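Local coordinates for protein protease VP4 (Blotched snakehead virus, PDB 2GEF) that is a serine protease that uses a serine/lysine catalytic dyad and probably cleaves the viral polyprotein of which it forms a part, at residues A[156-170]-A[187-201]. Numbering follows the deposited sequence.
Sequences TGCLSGTNVQPVQFG and MTQDGGEDTRICTLD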
loop_
_atom_site.group_PDB
_atom_site.type_symbol
_atom_site.label_atom_id
_atom_site.label_comp_id
_atom_site.label_asym_id
_atom_site.label_seq_id
_atom_site.Cartn_x
_atom_site.Cartn_y
_atom_site.Cartn_z
ATOM N N THR A 156 -0.949 6.033 -1.956
ATOM C CA THR A 156 -1.587 5.489 -3.189
ATOM C C THR A 156 -1.259 6.330 -4.409
ATOM O O THR A 156 -1.295 7.576 -4.382
ATOM C CB THR A 156 -3.104 5.199 -2.987
ATOM O OG1 THR A 156 -3.519 4.182 -3.898
ATOM C CG2 THR A 156 -4.045 6.488 -3.052
ATOM N N GLY A 157 -0.838 5.660 -5.488
ATOM C CA GLY A 157 -0.518 6.383 -6.632
ATOM C C GLY A 157 0.311 5.523 -7.544
ATOM O O GLY A 157 1.206 4.839 -7.072
ATOM N N CYS A 158 -0.085 5.456 -8.819
ATOM C CA CYS A 158 0.817 4.886 -9.828
ATOM C C CYS A 158 1.962 5.835 -10.115
ATOM O O CYS A 158 1.912 7.040 -9.767
ATOM C CB CYS A 158 0.105 4.503 -11.115
ATOM S SG CYS A 158 -1.225 3.391 -10.856
ATOM N N LEU A 159 3.026 5.272 -10.684
ATOM C CA LEU A 159 4.209 6.051 -11.020
ATOM C C LEU A 159 4.495 6.073 -12.515
ATOM O O LEU A 159 4.397 5.059 -13.195
ATOM C CB LEU A 159 5.464 5.636 -10.217
ATOM C CG LEU A 159 5.454 6.160 -8.756
ATOM C CD1 LEU A 159 6.658 5.629 -8.089
ATOM C CD2 LEU A 159 5.514 7.686 -8.760
ATOM N N SER A 160 4.743 7.278 -12.997
ATOM C CA SER A 160 5.435 7.517 -14.297
ATOM C C SER A 160 6.786 8.201 -14.166
ATOM O O SER A 160 6.790 9.389 -14.079
ATOM C CB SER A 160 4.592 8.478 -15.093
ATOM O OG SER A 160 5.039 8.541 -16.366
ATOM N N GLY A 161 7.925 7.487 -14.248
ATOM C CA GLY A 161 9.172 8.021 -13.748
ATOM C C GLY A 161 8.904 8.470 -12.283
ATOM O O GLY A 161 8.529 7.684 -11.455
ATOM N N THR A 162 9.184 9.719 -11.973
ATOM C CA THR A 162 9.050 10.268 -10.595
ATOM C C THR A 162 7.706 11.086 -10.435
ATOM O O THR A 162 7.418 11.561 -9.337
ATOM C CB THR A 162 10.300 11.241 -10.294
ATOM O OG1 THR A 162 10.353 11.554 -8.907
ATOM C CG2 THR A 162 10.085 12.456 -10.937
ATOM N N ASN A 163 6.843 11.104 -11.486
ATOM C CA ASN A 163 5.533 11.786 -11.518
ATOM C C ASN A 163 4.489 10.829 -11.098
ATOM O O ASN A 163 4.424 9.769 -11.635
ATOM C CB ASN A 163 5.270 12.259 -12.920
ATOM C CG ASN A 163 6.072 13.458 -13.247
ATOM O OD1 ASN A 163 6.637 13.588 -14.344
ATOM N ND2 ASN A 163 6.245 14.310 -12.266
ATOM N N VAL A 164 3.728 11.152 -10.069
ATOM C CA VAL A 164 2.598 10.388 -9.656
ATOM C C VAL A 164 1.457 10.469 -10.644
ATOM O O VAL A 164 1.102 11.582 -11.112
ATOM C CB VAL A 164 2.203 10.794 -8.235
ATOM C CG1 VAL A 164 0.853 10.053 -7.734
ATOM C CG2 VAL A 164 3.426 10.432 -7.214
ATOM N N GLN A 165 0.810 9.329 -10.891
ATOM C CA GLN A 165 -0.541 9.300 -11.492
ATOM C C GLN A 165 -1.684 8.887 -10.636
ATOM O O GLN A 165 -1.605 7.893 -9.885
ATOM C CB GLN A 165 -0.530 8.425 -12.689
ATOM C CG GLN A 165 0.622 8.778 -13.702
ATOM C CD GLN A 165 0.784 7.638 -14.613
ATOM O OE1 GLN A 165 0.886 6.443 -14.154
ATOM N NE2 GLN A 165 0.709 7.923 -15.929
ATOM N N PRO A 166 -2.845 9.607 -10.748
ATOM C CA PRO A 166 -4.013 9.462 -9.821
ATOM C C PRO A 166 -4.799 8.074 -10.020
ATOM O O PRO A 166 -4.877 7.492 -11.138
ATOM C CB PRO A 166 -4.895 10.658 -10.162
ATOM C CG PRO A 166 -4.695 10.791 -11.604
ATOM C CD PRO A 166 -3.174 10.519 -11.865
ATOM N N VAL A 167 -5.325 7.570 -8.931
ATOM C CA VAL A 167 -5.851 6.203 -8.971
ATOM C C VAL A 167 -7.350 6.367 -8.657
ATOM O O VAL A 167 -7.773 7.399 -8.114
ATOM C CB VAL A 167 -5.030 5.248 -8.097
ATOM C CG1 VAL A 167 -5.169 5.611 -6.684
ATOM C CG2 VAL A 167 -5.491 3.840 -8.257
ATOM N N GLN A 168 -8.153 5.465 -9.198
ATOM C CA GLN A 168 -9.547 5.356 -8.852
ATOM C C GLN A 168 -9.748 4.938 -7.331
ATOM O O GLN A 168 -8.922 4.316 -6.756
ATOM C CB GLN A 168 -10.065 4.181 -9.674
ATOM C CG GLN A 168 -10.729 4.562 -11.037
ATOM C CD GLN A 168 -11.768 3.517 -11.504
ATOM O OE1 GLN A 168 -12.922 3.882 -11.634
ATOM N NE2 GLN A 168 -11.346 2.209 -11.716
ATOM N N PHE A 169 -10.937 5.086 -6.774
ATOM C CA PHE A 169 -11.218 4.502 -5.402
ATOM C C PHE A 169 -10.599 5.234 -4.229
ATOM O O PHE A 169 -10.482 4.665 -3.182
ATOM C CB PHE A 169 -10.961 2.957 -5.361
ATOM C CG PHE A 169 -11.516 2.245 -6.638
ATOM C CD1 PHE A 169 -12.910 2.267 -6.921
ATOM C CD2 PHE A 169 -10.667 1.542 -7.532
ATOM C CE1 PHE A 169 -13.421 1.685 -8.137
ATOM C CE2 PHE A 169 -11.202 0.944 -8.714
ATOM C CZ PHE A 169 -12.565 1.060 -9.010
ATOM N N GLY A 170 -10.224 6.474 -4.391
ATOM C CA GLY A 170 -9.666 7.261 -3.295
ATOM C C GLY A 170 -10.475 7.240 -1.974
ATOM O O GLY A 170 -10.000 7.001 -0.902
HETATM N N MSE A 187 -2.417 10.466 -4.856
HETATM C CA MSE A 187 -3.257 11.140 -5.836
HETATM C C MSE A 187 -4.344 10.166 -6.276
HETATM O O MSE A 187 -4.027 9.010 -6.656
HETATM C CB MSE A 187 -2.498 11.554 -7.124
HETATM C CG MSE A 187 -1.536 12.638 -7.096
HETATM SE SE MSE A 187 -1.002 12.966 -8.947
HETATM C CE MSE A 187 -2.473 14.248 -9.311
ATOM N N THR A 188 -5.607 10.634 -6.194
ATOM C CA THR A 188 -6.757 9.861 -6.597
ATOM C C THR A 188 -7.651 10.658 -7.550
ATOM O O THR A 188 -7.579 11.889 -7.525
ATOM C CB THR A 188 -7.492 9.357 -5.479
ATOM O OG1 THR A 188 -8.053 10.452 -4.759
ATOM C CG2 THR A 188 -6.599 8.581 -4.597
ATOM N N GLN A 189 -8.354 9.956 -8.446
ATOM C CA GLN A 189 -9.366 10.607 -9.292
ATOM C C GLN A 189 -10.502 11.297 -8.509
ATOM O O GLN A 189 -10.948 12.316 -8.946
ATOM C CB GLN A 189 -9.877 9.689 -10.420
ATOM C CG GLN A 189 -8.657 9.161 -11.257
ATOM C CD GLN A 189 -9.002 8.028 -12.193
ATOM O OE1 GLN A 189 -10.080 7.978 -12.725
ATOM N NE2 GLN A 189 -8.043 7.174 -12.471
ATOM N N ASP A 190 -10.923 10.802 -7.358
ATOM C CA ASP A 190 -12.009 11.488 -6.653
ATOM C C ASP A 190 -11.542 12.431 -5.493
ATOM O O ASP A 190 -12.322 12.813 -4.663
ATOM C CB ASP A 190 -13.106 10.476 -6.186
ATOM C CG ASP A 190 -12.534 9.369 -5.200
ATOM O OD1 ASP A 190 -11.284 9.397 -5.070
ATOM O OD2 ASP A 190 -13.274 8.411 -4.671
ATOM N N GLY A 191 -10.288 12.838 -5.420
ATOM C CA GLY A 191 -9.889 13.729 -4.287
ATOM C C GLY A 191 -10.020 13.036 -2.919
ATOM O O GLY A 191 -10.175 13.686 -1.865
ATOM N N GLY A 192 -9.990 11.693 -2.888
ATOM C CA GLY A 192 -10.193 11.038 -1.567
ATOM C C GLY A 192 -9.009 11.141 -0.610
ATOM O O GLY A 192 -9.148 10.888 0.605
ATOM N N GLU A 193 -7.855 11.511 -1.120
ATOM C CA GLU A 193 -6.630 11.559 -0.248
ATOM C C GLU A 193 -6.749 12.734 0.744
ATOM O O GLU A 193 -7.280 13.757 0.375
ATOM C CB GLU A 193 -5.233 11.610 -1.052
ATOM C CG GLU A 193 -4.994 12.971 -1.744
ATOM C CD GLU A 193 -5.824 13.157 -3.080
ATOM O OE1 GLU A 193 -6.530 12.180 -3.501
ATOM O OE2 GLU A 193 -5.749 14.254 -3.737
ATOM N N ASP A 194 -6.215 12.597 1.961
ATOM C CA ASP A 194 -6.106 13.722 2.857
ATOM C C ASP A 194 -5.092 14.828 2.403
ATOM O O ASP A 194 -5.312 16.007 2.639
ATOM C CB ASP A 194 -5.767 13.118 4.256
ATOM C CG ASP A 194 -6.833 12.128 4.692
ATOM O OD1 ASP A 194 -7.946 12.573 4.939
ATOM O OD2 ASP A 194 -6.632 10.906 4.779
ATOM N N THR A 195 -3.991 14.401 1.785
ATOM C CA THR A 195 -2.947 15.247 1.256
ATOM C C THR A 195 -2.495 14.833 -0.078
ATOM O O THR A 195 -2.157 13.711 -0.237
ATOM C CB THR A 195 -1.742 15.062 2.109
ATOM O OG1 THR A 195 -2.188 15.267 3.444
ATOM C CG2 THR A 195 -0.570 16.074 1.774
ATOM N N ARG A 196 -2.488 15.739 -1.034
ATOM C CA ARG A 196 -2.200 15.399 -2.425
ATOM C C ARG A 196 -0.745 15.563 -2.779
ATOM O O ARG A 196 -0.200 16.617 -2.542
ATOM C CB ARG A 196 -2.994 16.297 -3.361
ATOM C CG ARG A 196 -3.067 15.705 -4.799
ATOM C CD ARG A 196 -3.675 16.862 -5.493
ATOM N NE ARG A 196 -3.635 16.936 -6.919
ATOM C CZ ARG A 196 -4.389 16.211 -7.739
ATOM N NH1 ARG A 196 -4.368 16.482 -9.053
ATOM N NH2 ARG A 196 -5.162 15.245 -7.262
ATOM N N ILE A 197 -0.118 14.538 -3.381
ATOM C CA ILE A 197 1.304 14.590 -3.571
ATOM C C ILE A 197 1.526 14.116 -4.978
ATOM O O ILE A 197 1.073 13.027 -5.295
ATOM C CB ILE A 197 2.030 13.656 -2.514
ATOM C CG1 ILE A 197 2.165 14.297 -1.092
ATOM C CG2 ILE A 197 3.315 13.366 -2.978
ATOM C CD1 ILE A 197 2.680 15.772 -1.013
ATOM N N CYS A 198 2.195 14.906 -5.828
ATOM C CA CYS A 198 2.317 14.607 -7.283
ATOM C C CYS A 198 3.654 14.095 -7.687
ATOM O O CYS A 198 3.893 13.724 -8.816
ATOM C CB CYS A 198 2.030 15.929 -8.085
ATOM S SG CYS A 198 0.343 16.417 -7.579
ATOM N N THR A 199 4.570 14.091 -6.752
ATOM C CA THR A 199 5.918 13.543 -7.091
ATOM C C THR A 199 6.415 12.629 -6.004
ATOM O O THR A 199 6.020 12.747 -4.833
ATOM C CB THR A 199 7.009 14.685 -7.484
ATOM O OG1 THR A 199 7.535 15.257 -6.275
ATOM C CG2 THR A 199 6.355 15.823 -8.391
ATOM N N LEU A 200 7.307 11.746 -6.408
ATOM C CA LEU A 200 8.020 10.865 -5.457
ATOM C C LEU A 200 8.936 11.534 -4.409
ATOM O O LEU A 200 9.104 11.031 -3.298
ATOM C CB LEU A 200 8.831 9.924 -6.300
ATOM C CG LEU A 200 8.921 8.545 -5.793
ATOM C CD1 LEU A 200 7.504 7.944 -5.580
ATOM C CD2 LEU A 200 9.869 7.699 -6.684
ATOM N N ASP A 201 9.570 12.615 -4.791
ATOM C CA ASP A 201 10.300 13.529 -3.878
ATOM C C ASP A 201 9.431 14.144 -2.778
ATOM O O ASP A 201 9.816 14.115 -1.603
ATOM C CB ASP A 201 11.048 14.577 -4.695
ATOM C CG ASP A 201 12.351 13.969 -5.284
ATOM O OD1 ASP A 201 13.198 13.354 -4.537
ATOM O OD2 ASP A 201 12.513 14.031 -6.542
HETATM O O HOH W 1 2.200 14.128 -11.557
#
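V164 N bonds C198 O (2.9 Å) and L200 N bonds T162 O (2.9 Å). In a second short run of backbone bonds, V167 N bonds M187 O and Q189 N bonds V167 O (2.6 Å). M187 N also bonds T156 O. A water joins V164 O to C198 O.

Apolar contacts come in separate patches. Between the two backbone runs, V164 CG1 lies anti to its own N (chi1 175°) and meets M187 CG at 3.6 Å. M187 is selenomethionine; its SE comes 3.3 Å from V164 O. L159 CD1 meets L200 CD1 at 3.5 Å, the two side chains crossing at about a right angle. T156 CG2 touches T188 CG2, which also packs on G170 CA.

Q189 NE2 makes a weak bond to P166 O (3.4 Å). Within 187-201, T188 OG1 donates to E193 OE1 and accepts from G192 N, linking the start of the 188-191 type I turn to the residues just after it.

T156 neighbours the nucleophile S136 and bonds K173 weakly through OG1. The contact joins the 158-165 beta hairpin and the lead-in to helix 170-178 to the chain beyond strand 184-186 and the start of helix 200-209, beside the Ser/Lys dyad of this S50 peptidase.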